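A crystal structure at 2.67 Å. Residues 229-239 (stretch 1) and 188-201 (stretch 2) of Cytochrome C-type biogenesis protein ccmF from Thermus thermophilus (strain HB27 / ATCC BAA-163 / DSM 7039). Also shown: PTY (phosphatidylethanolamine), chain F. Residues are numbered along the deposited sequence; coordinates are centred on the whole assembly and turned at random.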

# COMPACT_ATOMS: atom_id res chain seq x y z
N ILE A 229 0.34 5.84 10.71
CA ILE A 229 -0.80 6.04 9.81
C ILE A 229 -0.39 5.87 8.35
O ILE A 229 -1.14 5.30 7.55
CB ILE A 229 -1.44 7.41 10.13
CG1 ILE A 229 -2.47 7.26 11.26
CG2 ILE A 229 -1.99 8.14 8.90
CD1 ILE A 229 -2.94 8.55 11.92
N ALA A 230 0.83 6.28 8.00
CA ALA A 230 1.37 6.07 6.65
C ALA A 230 1.56 4.60 6.36
O ALA A 230 1.23 4.12 5.26
CB ALA A 230 2.71 6.78 6.51
N TRP A 231 2.08 3.85 7.34
CA TRP A 231 2.22 2.41 7.19
C TRP A 231 0.86 1.71 7.19
O TRP A 231 0.72 0.66 6.55
CB TRP A 231 3.10 1.87 8.30
CG TRP A 231 3.32 0.40 8.22
CD1 TRP A 231 4.34 -0.23 7.58
CD2 TRP A 231 2.51 -0.65 8.81
NE1 TRP A 231 4.22 -1.59 7.72
CE2 TRP A 231 3.11 -1.87 8.46
CE3 TRP A 231 1.34 -0.66 9.57
CZ2 TRP A 231 2.58 -3.08 8.85
CZ3 TRP A 231 0.81 -1.88 9.96
CH2 TRP A 231 1.44 -3.07 9.61
N GLY A 232 -0.12 2.24 7.92
CA GLY A 232 -1.45 1.65 7.90
C GLY A 232 -2.14 1.82 6.57
O GLY A 232 -2.82 0.90 6.09
N PHE A 233 -1.93 2.98 5.93
CA PHE A 233 -2.45 3.20 4.59
C PHE A 233 -1.71 2.34 3.57
O PHE A 233 -2.33 1.79 2.64
CB PHE A 233 -2.39 4.69 4.27
CG PHE A 233 -3.51 5.48 4.89
CD1 PHE A 233 -4.82 5.02 4.84
CD2 PHE A 233 -3.26 6.67 5.57
CE1 PHE A 233 -5.86 5.73 5.41
CE2 PHE A 233 -4.31 7.39 6.16
CZ PHE A 233 -5.60 6.91 6.08
N LEU A 234 -0.39 2.16 3.75
CA LEU A 234 0.38 1.21 2.93
C LEU A 234 -0.07 -0.24 3.10
O LEU A 234 -0.18 -0.97 2.10
CB LEU A 234 1.88 1.33 3.23
CG LEU A 234 2.77 2.12 2.27
CD1 LEU A 234 2.39 3.54 2.11
CD2 LEU A 234 4.22 2.06 2.76
N THR A 235 -0.32 -0.69 4.33
CA THR A 235 -0.69 -2.09 4.53
C THR A 235 -2.11 -2.36 4.03
O THR A 235 -2.37 -3.41 3.44
CB THR A 235 -0.47 -2.55 6.00
OG1 THR A 235 -0.52 -3.98 6.08
CG2 THR A 235 -1.42 -1.96 7.03
N ALA A 236 -3.03 -1.40 4.23
CA ALA A 236 -4.37 -1.53 3.68
C ALA A 236 -4.37 -1.50 2.15
O ALA A 236 -5.15 -2.20 1.51
CB ALA A 236 -5.29 -0.45 4.26
N GLY A 237 -3.46 -0.71 1.55
CA GLY A 237 -3.30 -0.72 0.11
C GLY A 237 -2.78 -2.05 -0.43
O GLY A 237 -3.26 -2.54 -1.46
N LYS A 238 -1.77 -2.63 0.23
CA LYS A 238 -1.21 -3.90 -0.26
C LYS A 238 -2.19 -5.07 -0.08
O LYS A 238 -2.37 -5.88 -1.00
CB LYS A 238 0.13 -4.20 0.41
CG LYS A 238 1.01 -5.32 -0.24
CD LYS A 238 1.00 -5.47 -1.79
CE LYS A 238 1.47 -4.27 -2.66
NZ LYS A 238 1.03 -4.47 -4.08
N VAL A 239 -2.85 -5.15 1.08
CA VAL A 239 -3.87 -6.18 1.30
C VAL A 239 -5.08 -5.98 0.37
O VAL A 239 -5.62 -6.95 -0.18
CB VAL A 239 -4.27 -6.20 2.79
CG1 VAL A 239 -5.37 -7.21 3.06
CG2 VAL A 239 -3.07 -6.59 3.67
C1 PTY F . -1.66 13.16 12.24
C2 PTY F . 3.15 12.62 17.97
C3 PTY F . 2.11 13.72 17.76
O4 PTY F . -2.20 13.32 10.96
C5 PTY F . -1.88 13.97 14.63
C6 PTY F . -2.45 14.05 13.20
O7 PTY F . -3.77 13.57 13.21
C8 PTY F . -4.80 14.51 13.09
O10 PTY F . -4.79 15.50 13.74
C11 PTY F . -5.97 14.24 12.13
C12 PTY F . -6.82 15.49 11.97
C13 PTY F . -7.98 15.27 10.98
C14 PTY F . -8.92 14.18 11.50
C15 PTY F . -10.26 14.24 10.75
C16 PTY F . -10.90 12.85 10.79
C17 PTY F . -11.82 12.63 9.59
C18 PTY F . -11.27 11.63 8.56
C19 PTY F . -10.45 10.49 9.16
C20 PTY F . -10.76 9.16 8.46
C21 PTY F . -10.21 9.14 7.03
C22 PTY F . -10.55 7.80 6.38
C23 PTY F . -9.57 7.43 5.26
C24 PTY F . -10.26 7.58 3.90
C25 PTY F . -10.00 6.35 3.03
C26 PTY F . -10.89 6.38 1.78
C27 PTY F . -11.12 4.95 1.28
C28 PTY F . -12.47 4.90 0.56
C29 PTY F . -13.12 3.53 0.76
C30 PTY F . -2.18 12.17 10.15
C31 PTY F . -2.96 12.15 8.84
O30 PTY F . -1.55 11.23 10.48
C32 PTY F . -4.45 12.48 8.99
C33 PTY F . -5.15 12.21 7.66
C34 PTY F . -6.45 11.44 7.88
C35 PTY F . -6.71 10.56 6.66
C36 PTY F . -7.00 11.45 5.45
C37 PTY F . -7.96 10.74 4.49
C38 PTY F . -8.28 11.63 3.28
C39 PTY F . -9.17 10.90 2.27
C40 PTY F . -10.15 11.89 1.64
C41 PTY F . -11.16 11.16 0.76
C42 PTY F . -12.36 10.75 1.61
C43 PTY F . -13.60 11.48 1.10
C44 PTY F . -14.82 10.65 1.48
P1 PTY F . 0.19 14.53 16.16
O11 PTY F . 1.28 13.41 16.67
O12 PTY F . 0.90 15.86 16.04
O13 PTY F . -0.89 14.69 17.21
O14 PTY F . -0.48 14.09 14.70
N1 PTY F . 3.79 12.82 19.26
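Stretch 2 (188-201) VHPVLMYLGFVGLS

Stretch 2 packs against stretch 1 as a close, nearly antiparallel helix pair, held by apolar contact and by glycines that let the backbones approach, with no hydrogen bond crossing between them. Both segments are helical and belong to longer helices; the axes come within 7.6 Å and cross at -155°, burying 587 Å² in all. Stretch 2 is kinked at Pro190, whose nitrogen makes no bond to the preceding turn.

The tightest point pairs Ala230 with Gly196, their CA atoms 4.2 Å apart. Ala230 points toward stretch 2, and its CB lies 3.4 Å from Gly196 O and 3.4 Å from Leu200 N, touching main chain directly. The rule here is small against small: an ideal CB on Gly199 would fall 2.6 Å from Ala230 CB. Gly196 instead makes room for a leucine, since an ideal CB on Gly196 would fall 2.4 Å from Leu234 CD1. The space left at Gly196 is taken by Leu234, whose CB points away but whose CD1 comes back to 3.6 Å from Gly196 CA.

One turn on, Phe233 has more of its area covered by the other stretch than any other residue, 81 Å². Leu195 CD1 sits over one ring face, 3.9 Å from the Phe233 ring centroid, while Leu192 CD1 lies at the ring edge, 3.8 Å from Phe233 CD1. The same Leu192 CD1 reaches Ala236 CB at 3.7 Å. A lipid extends this apolar surface, with PTY C35 3.9 Å from Phe233 CZ and PTY C37 3.7 Å from Leu195 CD2.

Farther along, Gly237 faces Leu192, CA to CA 5.4 Å. Its bare backbone admits Met193, whose CE stands 3.7 Å from Gly237 C; an ideal CB on Gly237 would meet that CE at 2.9 Å. His189 CD2 lies 3.3 Å from Gly237 O; His189 NE2, 3.4 Å from the same Gly237 O, has too poor an angle to count as a hydrogen bond.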

# COMPACT_ATOMS: atom_id res chain seq x y z
N VAL A 188 -10.18 3.33 -5.08
CA VAL A 188 -9.71 3.51 -3.71
C VAL A 188 -8.34 2.89 -3.43
O VAL A 188 -7.68 3.30 -2.47
CB VAL A 188 -10.76 3.03 -2.68
CG1 VAL A 188 -12.15 3.58 -3.04
CG2 VAL A 188 -10.79 1.52 -2.56
N HIS A 189 -7.89 1.93 -4.24
CA HIS A 189 -6.49 1.50 -4.17
C HIS A 189 -5.47 2.57 -4.58
O HIS A 189 -4.36 2.53 -4.02
CB HIS A 189 -6.34 0.20 -4.99
CG HIS A 189 -4.96 -0.38 -5.00
ND1 HIS A 189 -3.97 0.04 -5.85
CD2 HIS A 189 -4.44 -1.40 -4.28
CE1 HIS A 189 -2.88 -0.69 -5.65
NE2 HIS A 189 -3.14 -1.57 -4.70
N PRO A 190 -5.71 3.50 -5.54
CA PRO A 190 -4.75 4.62 -5.69
C PRO A 190 -4.61 5.53 -4.47
O PRO A 190 -3.47 5.71 -4.01
CB PRO A 190 -5.33 5.39 -6.88
CG PRO A 190 -5.89 4.34 -7.74
CD PRO A 190 -6.51 3.36 -6.79
N VAL A 191 -5.71 6.03 -3.90
CA VAL A 191 -5.67 7.05 -2.84
C VAL A 191 -5.05 6.50 -1.56
O VAL A 191 -4.29 7.21 -0.89
CB VAL A 191 -7.09 7.59 -2.55
CG1 VAL A 191 -7.03 8.92 -1.79
CG2 VAL A 191 -7.88 7.71 -3.83
N LEU A 192 -5.27 5.20 -1.31
CA LEU A 192 -4.68 4.46 -0.19
C LEU A 192 -3.16 4.51 -0.20
O LEU A 192 -2.52 4.47 0.86
CB LEU A 192 -5.15 3.01 -0.24
CG LEU A 192 -6.23 2.58 0.75
CD1 LEU A 192 -5.55 2.53 2.08
CD2 LEU A 192 -7.41 3.53 0.81
N MET A 193 -2.55 4.56 -1.39
CA MET A 193 -1.11 4.72 -1.42
C MET A 193 -0.68 6.18 -1.41
O MET A 193 0.37 6.50 -0.83
CB MET A 193 -0.52 3.93 -2.58
CG MET A 193 -0.22 2.52 -2.11
SD MET A 193 0.33 1.28 -3.27
CE MET A 193 -0.88 0.05 -2.82
N TYR A 194 -1.47 7.08 -2.03
CA TYR A 194 -1.09 8.50 -2.09
C TYR A 194 -1.07 9.11 -0.69
O TYR A 194 -0.06 9.72 -0.29
CB TYR A 194 -2.03 9.29 -3.01
CG TYR A 194 -1.96 8.97 -4.50
CD1 TYR A 194 -0.92 8.21 -5.03
CD2 TYR A 194 -2.94 9.43 -5.37
CE1 TYR A 194 -0.86 7.91 -6.39
CE2 TYR A 194 -2.90 9.14 -6.72
CZ TYR A 194 -1.86 8.38 -7.22
OH TYR A 194 -1.83 8.09 -8.57
N LEU A 195 -2.13 8.82 0.09
CA LEU A 195 -2.19 9.07 1.53
C LEU A 195 -1.00 8.49 2.25
O LEU A 195 -0.35 9.19 3.04
CB LEU A 195 -3.47 8.44 2.09
CG LEU A 195 -4.83 9.07 1.85
CD1 LEU A 195 -5.94 8.20 2.41
CD2 LEU A 195 -4.82 10.42 2.50
N GLY A 196 -0.66 7.23 1.92
CA GLY A 196 0.46 6.58 2.57
C GLY A 196 1.77 7.29 2.29
O GLY A 196 2.52 7.58 3.24
N PHE A 197 1.95 7.75 1.04
CA PHE A 197 3.17 8.47 0.67
C PHE A 197 3.26 9.77 1.43
O PHE A 197 4.31 10.08 2.02
CB PHE A 197 3.22 8.72 -0.84
CG PHE A 197 4.26 9.76 -1.28
CD1 PHE A 197 5.57 9.39 -1.48
CD2 PHE A 197 3.91 11.09 -1.52
CE1 PHE A 197 6.52 10.33 -1.87
CE2 PHE A 197 4.85 12.03 -1.91
CZ PHE A 197 6.16 11.64 -2.10
N VAL A 198 2.14 10.49 1.53
CA VAL A 198 2.23 11.82 2.11
C VAL A 198 2.34 11.71 3.62
O VAL A 198 2.99 12.57 4.25
CB VAL A 198 1.09 12.74 1.60
CG1 VAL A 198 1.12 12.78 0.09
CG2 VAL A 198 -0.25 12.26 2.04
N GLY A 199 1.90 10.57 4.19
CA GLY A 199 2.23 10.27 5.57
C GLY A 199 3.72 10.10 5.77
O GLY A 199 4.34 10.86 6.51
N LEU A 200 4.35 9.27 4.92
CA LEU A 200 5.80 9.09 5.00
C LEU A 200 6.57 10.32 4.50
O LEU A 200 7.80 10.34 4.57
CB LEU A 200 6.24 7.84 4.23
CG LEU A 200 6.16 6.49 4.95
CD1 LEU A 200 7.07 5.51 4.25
CD2 LEU A 200 6.53 6.59 6.43
N SER A 201 5.87 11.34 3.96
CA SER A 201 6.53 12.60 3.67
C SER A 201 7.01 13.29 4.93
O SER A 201 8.17 13.71 5.01
CB SER A 201 5.58 13.52 2.90
OG SER A 201 4.71 14.21 3.77